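Fucose-specific lectin (Aleuria aurantia, PDB 6GKE) binds L-fucose with strongest preference for alpha-1,6-linked core fucose on glycoproteins, using a six-bladed beta-propeller that carries five sugar sites per monomer. Local coordinates at residues A[85-90]-A[100-105]; A[177-182]-A[193-198]; A[217-222]-A[272-277]. The protein carries 1 engineered substitution. All blocks are in the same frame, centred on the assembly; numbering follows the deposited sequence. Where two conformers were deposited one is given.

Contact 1: residues A[85-90]-A[100-105]; sequences NILSEF and GQLGSV. With FUC (alpha-L-fucopyranose), chain B; NDG (2-acetamido-2-deoxy-alpha-D-glucopyranose), chain C.
One of the fucose sites between propeller blades has its acidic wall where Glu89, on strand 87-93, meets Gly100, Gln101 and Leu102 in the loop after strand 97-99. CG of Glu89 stands anti to the backbone N (chi1 178°) and the chain runs on extended, placing the carboxylate at the sugar. Its two oxygens share the work: OE1 accepts from fucose O3 at 2.6 Å, OE2 from fucose O4 at 2.7 Å. OE1 of Glu89 lies 3.3 Å from Gly100 CA and fills the space into which a beta carbon there would point. Beside it, Gln101 N donates to fucose O2 (3.1 Å), while OE1 of the same glutamine receives the O2 proton. NE2 of Gln101 reaches further, to O7 of the N-acetylglucosamine at 2.9 Å. The loop is tied to the strand by Gly100 N donating to Glu89 O (2.8 Å, 160° at the hydrogen), the donor standing above the carbonyl plane. A water joins Glu89 N, Gly100 O and Gly103 N, and the methyls Leu87 CD2 and Leu102 CD2 touch at 3.7 Å. Tyr79 OH also bonds to Glu89 OE2, and Arg77 and Trp153 bond to the fucose. The chemistry thus reads two neighbouring hydroxyls with one carboxylate, while the glutamine amide extends recognition to the second sugar.

Contact 2: residues A[177-182]-A[193-198]; sequences RLRIYY and CWDSNS. With FUC (alpha-L-fucopyranose), chain E; FUC (alpha-L-fucopyranose), chain F.
Arg179 and Asp195 meet at the open end of the beta hairpin 177-183/188-194, in a salt-bridge network that includes Arg177. The Arg179 chain bends at chi2 (-65°), turning the guanidinium back over Cys193, whose SG lies 3.4 Å from Arg179 CD. NH1 and NH2 grip Asp195 OD1 end-on; NH2 meets OD1 on its syn lone pair at 2.9 Å, whereas NH1 comes from above the carboxylate plane. Arg177 NE adds a weak, long salt bridge to Asp195 OD1 (3.4 Å), which thus lies between two arginines. Arg179 NH1 also donates to Leu178 O, which takes Trp194 N from the opposite face of its plane. Arg179 NH2 donates as well to O5 of the chain F fucose (2.8 Å), and NE to its O4 (2.9 Å). Tyr200 OH binds Asp195 OD2.

On the other face of the hairpin Leu178 N donates to Trp194 O at 2.8 Å. Trp194 CG lies anti to its backbone N (chi1 177°), and one indole face lies against the chain E fucose, whose C5 is 3.6 Å from CE2. One strand pair thus serves two sugars, by apolar contact with an indole face and by a charged grip whose positive charge Asp195 would partly balance.

Contact 3: residues A[217-222]-A[272-277]; sequences ISWGST and GNIDIS
Trp219 and Ile274 pack across the groove between the fifth and sixth repeats, an example of segments from two blades meeting through side chains alone. No hydrogen bond links residues 217-222 to 272-277, and their backbones stay apart: the closest pairing, Trp219 with Asn273, leaves 7.4 Å between CA atoms. The tight part is a CH-pi contact. Ile274 CG1 sits above the centre of the six-membered ring of Trp219, 3.5 Å from the centroid and 9° off the ring normal, while CD1 of the same isoleucine presses on the ring fusion, 3.4 Å from Trp219 CD2. CG of Trp219 lies between the backbone N and the carbonyl carbon (chi1 72°), a turn that brings the indole face to the isoleucine. Deeper in, Ile217 CD1 meets Ile276 CG2 at 3.7 Å, and CG1 and CD1 of Ile276 also lie close to Ile217 CD1. Between these two tight spots the fit is looser, with Ile276 CD1 4.3 Å from Trp219 CH2 and oblique to the ring.

Towards the outside it slackens again: Gly272 O comes no nearer than 4.4 Å to Trp219 CD1. Gly272 and Asn273 are exposed, and the chain beyond Trp219 runs on into exposed loop. The peptide bond before Ile274 is cis, within the turn leading into strand 275-282. A bound fucose touches Trp219, Ile274 and Ile276, so the hydrophobic patch also forms part of a sugar pocket, which Arg226 and Trp298 help to complete.

Around this junction, Trp219 and Ile217 both lean on Arg226 of strand 224-230, Ile276 rests on Tyr228 of that strand, and Ile217 also packs on Ala268 and Ser270 of strand 267-271.

In the fold
The three contacts follow one another along the chain and sample different parts of the propeller. Contact 1 lies within the second repeat, contact 2 within the fourth, and contact 3 joins the fifth to the sixth, each repeat contributing a four-stranded antiparallel sheet. Contacts 1 and 3 lie on opposite sides of the chain's centre, their own centres about 29 Å apart; contact 2 is about 24 Å from contact 1 and 18 Å from contact 3, centre to centre. No two touch, although contacts 2 and 3 approach to about 5 Å between nearest atoms. Repetition of the blade thus spreads separate fucose sites round the ring, which suits multivalent binding.

Contact 1: residues A[85-90]-A[100-105]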
loop_
_atom_site.group_PDB
_atom_site.type_symbol
_atom_site.label_atom_id
_atom_site.label_comp_id
_atom_site.label_asym_id
_atom_site.label_seq_id
_atom_site.Cartn_x
_atom_site.Cartn_y
_atom_site.Cartn_z
ATOM N N ASN A 85 16.809 11.476 8.645
ATOM C CA ASN A 85 17.493 11.188 7.390
ATOM C C ASN A 85 18.997 10.983 7.610
ATOM O O ASN A 85 19.804 11.328 6.755
ATOM C CB ASN A 85 17.202 12.248 6.329
ATOM C CG ASN A 85 15.836 12.035 5.721
ATOM O OD1 ASN A 85 15.535 10.932 5.263
ATOM N ND2 ASN A 85 15.006 13.066 5.732
ATOM N N ILE A 86 19.360 10.367 8.737
ATOM C CA ILE A 86 20.743 9.999 8.996
ATOM C C ILE A 86 20.918 8.514 8.678
ATOM O O ILE A 86 20.150 7.671 9.135
ATOM C CB ILE A 86 21.147 10.328 10.447
ATOM C CG1 ILE A 86 20.983 11.819 10.752
ATOM C CG2 ILE A 86 22.559 9.849 10.737
ATOM C CD1 ILE A 86 21.831 12.727 9.896
ATOM N N LEU A 87 21.948 8.219 7.885
ATOM C CA LEU A 87 22.305 6.861 7.506
ATOM C C LEU A 87 22.608 6.059 8.772
ATOM O O LEU A 87 23.422 6.474 9.590
ATOM C CB LEU A 87 23.516 6.933 6.572
ATOM C CG LEU A 87 23.998 5.608 5.993
ATOM C CD1 LEU A 87 22.914 4.913 5.179
ATOM C CD2 LEU A 87 25.236 5.854 5.152
ATOM N N SER A 88 21.945 4.907 8.904
ATOM C CA SER A 88 21.944 4.112 10.114
ATOM C C SER A 88 22.173 2.640 9.762
ATOM O O SER A 88 22.022 2.226 8.612
ATOM C CB SER A 88 20.645 4.312 10.866
ATOM O OG SER A 88 20.448 5.680 11.197
ATOM N N GLU A 89 22.526 1.855 10.781
ATOM C CA GLU A 89 22.966 0.481 10.590
ATOM C C GLU A 89 22.533 -0.373 11.777
ATOM O O GLU A 89 22.772 -0.009 12.924
ATOM C CB GLU A 89 24.488 0.461 10.459
ATOM C CG GLU A 89 25.124 -0.912 10.305
ATOM C CD GLU A 89 26.627 -0.870 10.519
ATOM O OE1 GLU A 89 27.044 -0.323 11.564
ATOM O OE2 GLU A 89 27.378 -1.386 9.648
ATOM N N PHE A 90 21.951 -1.532 11.464
ATOM C CA PHE A 90 21.708 -2.583 12.440
ATOM C C PHE A 90 22.680 -3.727 12.171
ATOM O O PHE A 90 22.970 -4.071 11.031
ATOM C CB PHE A 90 20.245 -3.027 12.426
ATOM C CG PHE A 90 19.362 -1.902 12.891
ATOM C CD1 PHE A 90 19.288 -1.592 14.240
ATOM C CD2 PHE A 90 18.700 -1.084 11.990
ATOM C CE1 PHE A 90 18.556 -0.501 14.679
ATOM C CE2 PHE A 90 17.969 0.006 12.432
ATOM C CZ PHE A 90 17.896 0.295 13.774
ATOM N N GLY A 100 24.464 -0.554 15.087
ATOM C CA GLY A 100 25.842 -0.420 14.644
ATOM C C GLY A 100 26.349 1.007 14.741
ATOM O O GLY A 100 25.592 1.948 15.021
ATOM N N GLN A 101 27.645 1.170 14.465
ATOM C CA GLN A 101 28.337 2.439 14.674
ATOM C C GLN A 101 28.072 3.469 13.565
ATOM O O GLN A 101 28.366 4.640 13.769
ATOM C CB GLN A 101 29.840 2.196 14.773
ATOM C CG GLN A 101 30.247 1.499 16.057
ATOM C CD GLN A 101 31.695 1.091 15.978
ATOM O OE1 GLN A 101 32.033 0.050 15.419
ATOM N NE2 GLN A 101 32.567 1.942 16.493
ATOM N N LEU A 102 27.543 3.071 12.402
ATOM C CA LEU A 102 27.484 4.026 11.283
ATOM C C LEU A 102 26.602 5.238 11.620
ATOM O O LEU A 102 26.915 6.352 11.213
ATOM C CB LEU A 102 26.998 3.328 10.011
ATOM C CG LEU A 102 26.884 4.205 8.764
ATOM C CD1 LEU A 102 28.166 4.972 8.460
ATOM C CD2 LEU A 102 26.498 3.348 7.573
ATOM N N GLY A 103 25.504 5.042 12.356
ATOM C CA GLY A 103 24.588 6.145 12.670
ATOM C C GLY A 103 25.269 7.298 13.392
ATOM O O GLY A 103 24.866 8.446 13.243
ATOM N N SER A 104 26.306 6.995 14.178
ATOM C CA SER A 104 27.015 7.996 14.973
ATOM C C SER A 104 27.878 8.911 14.091
ATOM O O SER A 104 28.335 9.947 14.556
ATOM C CB SER A 104 27.848 7.341 16.049
ATOM O OG SER A 104 28.951 6.645 15.485
ATOM N N VAL A 105 28.112 8.527 12.831
ATOM C CA VAL A 105 28.986 9.307 11.942
ATOM C C VAL A 105 28.315 10.620 11.517
ATOM O O VAL A 105 28.998 11.631 11.356
ATOM C CB VAL A 105 29.415 8.473 10.725
ATOM C CG1 VAL A 105 30.191 9.300 9.708
ATOM C CG2 VAL A 105 30.224 7.265 11.164
HETATM C C1 FUC B . 30.664 -3.293 13.630
HETATM C C2 FUC B . 29.773 -2.099 13.313
HETATM C C3 FUC B . 30.427 -1.209 12.264
HETATM C C4 FUC B . 30.762 -2.053 11.036
HETATM C C5 FUC B . 31.697 -3.180 11.457
HETATM C C6 FUC B . 32.114 -4.080 10.308
HETATM O O2 FUC B . 29.528 -1.348 14.507
HETATM O O3 FUC B . 29.580 -0.094 11.964
HETATM O O4 FUC B . 29.593 -2.653 10.463
HETATM O O5 FUC B . 31.036 -3.993 12.442
HETATM C C1 NDG C . 35.666 -1.556 15.614
HETATM C C2 NDG C . 35.073 -0.808 16.803
HETATM C C3 NDG C . 34.308 -1.780 17.691
HETATM C C4 NDG C . 33.267 -2.539 16.872
HETATM C C5 NDG C . 33.875 -3.181 15.628
HETATM C C6 NDG C . 32.802 -3.771 14.722
HETATM C C7 NDG C . 36.217 1.216 17.608
HETATM C C8 NDG C . 37.335 1.749 18.458
HETATM O O5 NDG C . 34.620 -2.208 14.891
HETATM O O3 NDG C . 33.659 -1.052 18.738
HETATM O O4 NDG C . 32.645 -3.551 17.669
HETATM O O6 NDG C . 31.830 -2.796 14.284
HETATM O O7 NDG C . 35.472 1.973 17.002
HETATM N N2 NDG C . 36.103 -0.118 17.568
HETATM O O1 NDG C . 36.622 -2.522 16.065
HETATM O O HOH W 1 25.547 8.284 9.691
HETATM O O HOH W 2 23.529 3.078 13.276
#

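Contact 2: residues A[177-182]-A[193-198]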
loop_
_atom_site.group_PDB
_atom_site.type_symbol
_atom_site.label_atom_id
_atom_site.label_comp_id
_atom_site.label_asym_id
_atom_site.label_seq_id
_atom_site.Cartn_x
_atom_site.Cartn_y
_atom_site.Cartn_z
ATOM N N ARG A 177 37.165 -5.386 -6.162
ATOM C CA ARG A 177 36.744 -5.035 -7.520
ATOM C C ARG A 177 35.236 -4.804 -7.483
ATOM O O ARG A 177 34.471 -5.733 -7.195
ATOM C CB ARG A 177 37.057 -6.138 -8.536
ATOM C CG ARG A 177 38.532 -6.313 -8.861
ATOM C CD ARG A 177 38.751 -7.431 -9.865
ATOM N NE ARG A 177 38.213 -7.129 -11.184
ATOM C CZ ARG A 177 37.884 -8.040 -12.093
ATOM N NH1 ARG A 177 37.885 -9.324 -11.778
ATOM N NH2 ARG A 177 37.540 -7.666 -13.312
ATOM N N LEU A 178 34.831 -3.558 -7.751
ATOM C CA LEU A 178 33.464 -3.111 -7.478
ATOM C C LEU A 178 32.773 -2.682 -8.768
ATOM O O LEU A 178 33.397 -2.055 -9.622
ATOM C CB LEU A 178 33.487 -1.911 -6.528
ATOM C CG LEU A 178 34.426 -2.018 -5.333
ATOM C CD1 LEU A 178 34.269 -0.790 -4.453
ATOM C CD2 LEU A 178 34.195 -3.295 -4.534
ATOM N N ARG A 179 31.472 -2.974 -8.862
ATOM C CA ARG A 179 30.653 -2.487 -9.958
ATOM C C ARG A 179 29.356 -1.922 -9.380
ATOM O O ARG A 179 28.660 -2.594 -8.612
ATOM C CB ARG A 179 30.351 -3.592 -10.975
ATOM C CG ARG A 179 31.579 -4.150 -11.685
ATOM C CD ARG A 179 32.277 -3.135 -12.580
ATOM N NE ARG A 179 33.406 -3.699 -13.310
ATOM C CZ ARG A 179 34.660 -3.760 -12.863
ATOM N NH1 ARG A 179 34.977 -3.328 -11.650
ATOM N NH2 ARG A 179 35.606 -4.258 -13.645
ATOM N N ILE A 180 29.062 -0.677 -9.762
ATOM C CA ILE A 180 27.908 0.074 -9.275
ATOM C C ILE A 180 27.038 0.427 -10.479
ATOM O O ILE A 180 27.550 0.927 -11.480
ATOM C CB ILE A 180 28.341 1.353 -8.530
ATOM C CG1 ILE A 180 29.458 1.093 -7.512
ATOM C CG2 ILE A 180 27.126 2.039 -7.921
ATOM C CD1 ILE A 180 29.130 0.087 -6.428
ATOM N N TYR A 181 25.736 0.157 -10.362
ATOM C CA TYR A 181 24.762 0.361 -11.429
ATOM C C TYR A 181 23.728 1.373 -10.949
ATOM O O TYR A 181 23.262 1.310 -9.821
ATOM C CB TYR A 181 24.108 -0.967 -11.827
ATOM C CG TYR A 181 25.137 -1.954 -12.296
ATOM C CD1 TYR A 181 25.582 -1.953 -13.606
ATOM C CD2 TYR A 181 25.757 -2.808 -11.401
ATOM C CE1 TYR A 181 26.600 -2.793 -14.023
ATOM C CE2 TYR A 181 26.774 -3.657 -11.801
ATOM C CZ TYR A 181 27.206 -3.643 -13.114
ATOM O OH TYR A 181 28.237 -4.460 -13.495
ATOM N N TYR A 182 23.377 2.311 -11.824
ATOM C CA TYR A 182 22.447 3.379 -11.468
ATOM C C TYR A 182 21.786 3.875 -12.751
ATOM O O TYR A 182 22.240 3.541 -13.835
ATOM C CB TYR A 182 23.190 4.506 -10.747
ATOM C CG TYR A 182 24.246 5.161 -11.600
ATOM C CD1 TYR A 182 25.520 4.628 -11.711
ATOM C CD2 TYR A 182 23.953 6.287 -12.350
ATOM C CE1 TYR A 182 26.477 5.203 -12.528
ATOM C CE2 TYR A 182 24.901 6.882 -13.165
ATOM C CZ TYR A 182 26.168 6.336 -13.259
ATOM O OH TYR A 182 27.090 6.923 -14.078
ATOM N N CYS A 193 33.004 1.667 -12.135
ATOM C CA CYS A 193 33.877 0.533 -11.877
ATOM C C CYS A 193 35.095 0.933 -11.049
ATOM O O CYS A 193 35.709 1.954 -11.320
ATOM C CB CYS A 193 34.438 -0.028 -13.175
ATOM S SG CYS A 193 33.200 -0.390 -14.443
ATOM N N TRP A 194 35.485 0.055 -10.123
ATOM C CA TRP A 194 36.753 0.142 -9.422
ATOM C C TRP A 194 37.448 -1.211 -9.537
ATOM O O TRP A 194 36.873 -2.205 -9.129
ATOM C CB TRP A 194 36.551 0.502 -7.946
ATOM C CG TRP A 194 37.818 0.548 -7.146
ATOM C CD1 TRP A 194 38.556 -0.503 -6.681
ATOM C CD2 TRP A 194 38.498 1.732 -6.694
ATOM N NE1 TRP A 194 39.652 -0.054 -5.993
ATOM C CE2 TRP A 194 39.632 1.315 -5.967
ATOM C CE3 TRP A 194 38.243 3.101 -6.820
ATOM C CZ2 TRP A 194 40.506 2.222 -5.369
ATOM C CZ3 TRP A 194 39.103 3.995 -6.225
ATOM C CH2 TRP A 194 40.220 3.560 -5.511
ATOM N N ASP A 195 38.674 -1.220 -10.069
ATOM C CA ASP A 195 39.470 -2.447 -10.138
ATOM C C ASP A 195 40.652 -2.427 -9.160
ATOM O O ASP A 195 40.996 -3.472 -8.602
ATOM C CB ASP A 195 39.992 -2.702 -11.551
ATOM C CG ASP A 195 38.926 -3.159 -12.526
ATOM O OD1 ASP A 195 37.971 -3.824 -12.091
ATOM O OD2 ASP A 195 39.075 -2.848 -13.718
ATOM N N SER A 196 41.312 -1.276 -9.001
ATOM C CA SER A 196 42.552 -1.258 -8.230
ATOM C C SER A 196 42.746 0.060 -7.477
ATOM O O SER A 196 42.900 0.034 -6.256
ATOM C CB SER A 196 43.750 -1.567 -9.101
ATOM O OG SER A 196 43.836 -0.666 -10.192
ATOM N N ASN A 197 42.778 1.195 -8.194
ATOM C CA ASN A 197 43.235 2.460 -7.627
ATOM C C ASN A 197 42.389 3.656 -8.085
ATOM O O ASN A 197 42.734 4.793 -7.779
ATOM C CB ASN A 197 44.698 2.714 -8.002
ATOM C CG ASN A 197 44.927 2.841 -9.495
ATOM O OD1 ASN A 197 44.007 2.688 -10.302
ATOM N ND2 ASN A 197 46.163 3.123 -9.876
ATOM N N SER A 198 41.300 3.417 -8.824
ATOM C CA SER A 198 40.535 4.518 -9.399
ATOM C C SER A 198 39.161 4.029 -9.853
ATOM O O SER A 198 38.975 2.857 -10.175
ATOM C CB SER A 198 41.266 5.133 -10.564
ATOM O OG SER A 198 41.467 4.161 -11.575
HETATM C C1 FUC E . 38.588 2.973 -1.034
HETATM C C2 FUC E . 37.538 3.984 -1.476
HETATM C C3 FUC E . 37.224 3.762 -2.962
HETATM C C4 FUC E . 36.810 2.308 -3.206
HETATM C C5 FUC E . 37.972 1.426 -2.768
HETATM C C6 FUC E . 37.710 -0.046 -3.008
HETATM O O1 FUC E . 39.820 3.338 -1.654
HETATM O O2 FUC E . 38.007 5.321 -1.214
HETATM O O3 FUC E . 36.229 4.682 -3.411
HETATM O O4 FUC E . 35.669 1.936 -2.429
HETATM O O5 FUC E . 38.215 1.628 -1.375
HETATM C C1 FUC F . 34.783 -3.650 -17.219
HETATM C C2 FUC F . 33.425 -3.039 -17.528
HETATM C C3 FUC F . 32.438 -4.129 -17.947
HETATM C C4 FUC F . 32.372 -5.203 -16.861
HETATM C C5 FUC F . 33.769 -5.780 -16.670
HETATM C C6 FUC F . 33.818 -6.853 -15.591
HETATM O O1 FUC F . 35.329 -4.106 -18.449
HETATM O O2 FUC F . 33.572 -2.042 -18.549
HETATM O O3 FUC F . 31.164 -3.564 -18.254
HETATM O O4 FUC F . 31.954 -4.653 -15.610
HETATM O O5 FUC F . 34.663 -4.726 -16.282
HETATM O O HOH W 3 38.402 -5.130 -15.140
#

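Contact 3: residues A[217-222]-A[272-277]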
loop_
_atom_site.group_PDB
_atom_site.type_symbol
_atom_site.label_atom_id
_atom_site.label_comp_id
_atom_site.label_asym_id
_atom_site.label_seq_id
_atom_site.Cartn_x
_atom_site.Cartn_y
_atom_site.Cartn_z
ATOM N N ILE A 217 24.101 -8.580 -8.725
ATOM C CA ILE A 217 24.820 -9.673 -8.075
ATOM C C ILE A 217 25.977 -10.091 -8.982
ATOM O O ILE A 217 26.016 -9.773 -10.173
ATOM C CB ILE A 217 23.893 -10.872 -7.794
ATOM C CG1 ILE A 217 23.315 -11.428 -9.102
ATOM C CG2 ILE A 217 22.810 -10.484 -6.801
ATOM C CD1 ILE A 217 22.626 -12.761 -8.994
ATOM N N SER A 218 26.901 -10.867 -8.421
ATOM C CA SER A 218 28.015 -11.386 -9.191
ATOM C C SER A 218 28.591 -12.606 -8.478
ATOM O O SER A 218 28.404 -12.773 -7.273
ATOM C CB SER A 218 29.078 -10.333 -9.404
ATOM O OG SER A 218 29.683 -9.949 -8.177
ATOM N N TRP A 219 29.304 -13.436 -9.237
ATOM C CA TRP A 219 29.988 -14.582 -8.675
ATOM C C TRP A 219 31.040 -15.066 -9.666
ATOM O O TRP A 219 31.050 -14.679 -10.830
ATOM C CB TRP A 219 29.012 -15.715 -8.325
ATOM C CG TRP A 219 28.437 -16.427 -9.513
ATOM C CD1 TRP A 219 28.828 -17.620 -10.053
ATOM C CD2 TRP A 219 27.321 -15.979 -10.301
ATOM N NE1 TRP A 219 28.036 -17.930 -11.128
ATOM C CE2 TRP A 219 27.100 -16.942 -11.306
ATOM C CE3 TRP A 219 26.475 -14.863 -10.242
ATOM C CZ2 TRP A 219 26.082 -16.800 -12.251
ATOM C CZ3 TRP A 219 25.467 -14.727 -11.173
ATOM C CH2 TRP A 219 25.272 -15.691 -12.160
ATOM N N GLY A 220 31.916 -15.939 -9.182
ATOM C CA GLY A 220 32.775 -16.705 -10.050
ATOM C C GLY A 220 34.049 -15.982 -10.451
ATOM O O GLY A 220 34.488 -15.028 -9.810
ATOM N N SER A 221 34.662 -16.495 -11.523
ATOM C CA SER A 221 36.014 -16.140 -11.929
ATOM C C SER A 221 36.037 -15.259 -13.181
ATOM O O SER A 221 36.996 -14.538 -13.398
ATOM C CB SER A 221 36.836 -17.388 -12.141
ATOM O OG SER A 221 36.303 -18.210 -13.178
ATOM N N THR A 222 35.005 -15.345 -14.021
ATOM C CA THR A 222 34.973 -14.559 -15.253
ATOM C C THR A 222 35.085 -13.056 -14.969
ATOM O O THR A 222 35.875 -12.389 -15.632
ATOM C CB THR A 222 33.761 -14.930 -16.113
ATOM O OG1 THR A 222 33.962 -16.270 -16.560
ATOM C CG2 THR A 222 33.588 -14.030 -17.315
ATOM N N GLY A 272 26.503 -19.604 -3.731
ATOM C CA GLY A 272 26.812 -20.829 -4.434
ATOM C C GLY A 272 27.189 -20.570 -5.884
ATOM O O GLY A 272 27.811 -19.561 -6.200
ATOM N N ASN A 273 26.828 -21.508 -6.762
ATOM C CA ASN A 273 27.226 -21.431 -8.179
ATOM C C ASN A 273 26.187 -22.159 -9.034
ATOM O O ASN A 273 26.493 -23.182 -9.633
ATOM C CB ASN A 273 28.664 -21.931 -8.395
ATOM C CG ASN A 273 29.005 -23.145 -7.562
ATOM O OD1 ASN A 273 28.483 -24.233 -7.797
ATOM N ND2 ASN A 273 29.872 -22.965 -6.581
ATOM N N ILE A 274 24.960 -21.618 -9.146
ATOM C CA ILE A 274 24.525 -20.354 -8.568
ATOM C C ILE A 274 23.054 -20.492 -8.169
ATOM O O ILE A 274 22.262 -21.107 -8.879
ATOM C CB ILE A 274 24.728 -19.179 -9.552
ATOM C CG1 ILE A 274 24.535 -17.815 -8.884
ATOM C CG2 ILE A 274 23.839 -19.319 -10.782
ATOM C CD1 ILE A 274 25.527 -17.494 -7.788
ATOM N N ASP A 275 22.715 -19.901 -7.023
ATOM C CA ASP A 275 21.345 -19.742 -6.553
ATOM C C ASP A 275 21.036 -18.247 -6.538
ATOM O O ASP A 275 21.851 -17.466 -6.051
ATOM C CB ASP A 275 21.176 -20.344 -5.162
ATOM C CG ASP A 275 21.561 -21.809 -5.101
ATOM O OD1 ASP A 275 20.972 -22.598 -5.864
ATOM O OD2 ASP A 275 22.455 -22.146 -4.306
ATOM N N ILE A 276 19.883 -17.859 -7.106
ATOM C CA ILE A 276 19.484 -16.453 -7.212
ATOM C C ILE A 276 18.022 -16.310 -6.793
ATOM O O ILE A 276 17.166 -17.047 -7.273
ATOM C CB ILE A 276 19.669 -15.892 -8.636
ATOM C CG1 ILE A 276 21.075 -16.141 -9.186
ATOM C CG2 ILE A 276 19.309 -14.413 -8.660
ATOM C CD1 ILE A 276 21.210 -15.880 -10.668
ATOM N N SER A 277 17.759 -15.320 -5.937
ATOM C CA SER A 277 16.406 -14.869 -5.626
ATOM C C SER A 277 16.268 -13.395 -6.006
ATOM O O SER A 277 17.154 -12.610 -5.685
ATOM C CB SER A 277 16.085 -15.030 -4.165
ATOM O OG SER A 277 16.139 -16.394 -3.776
#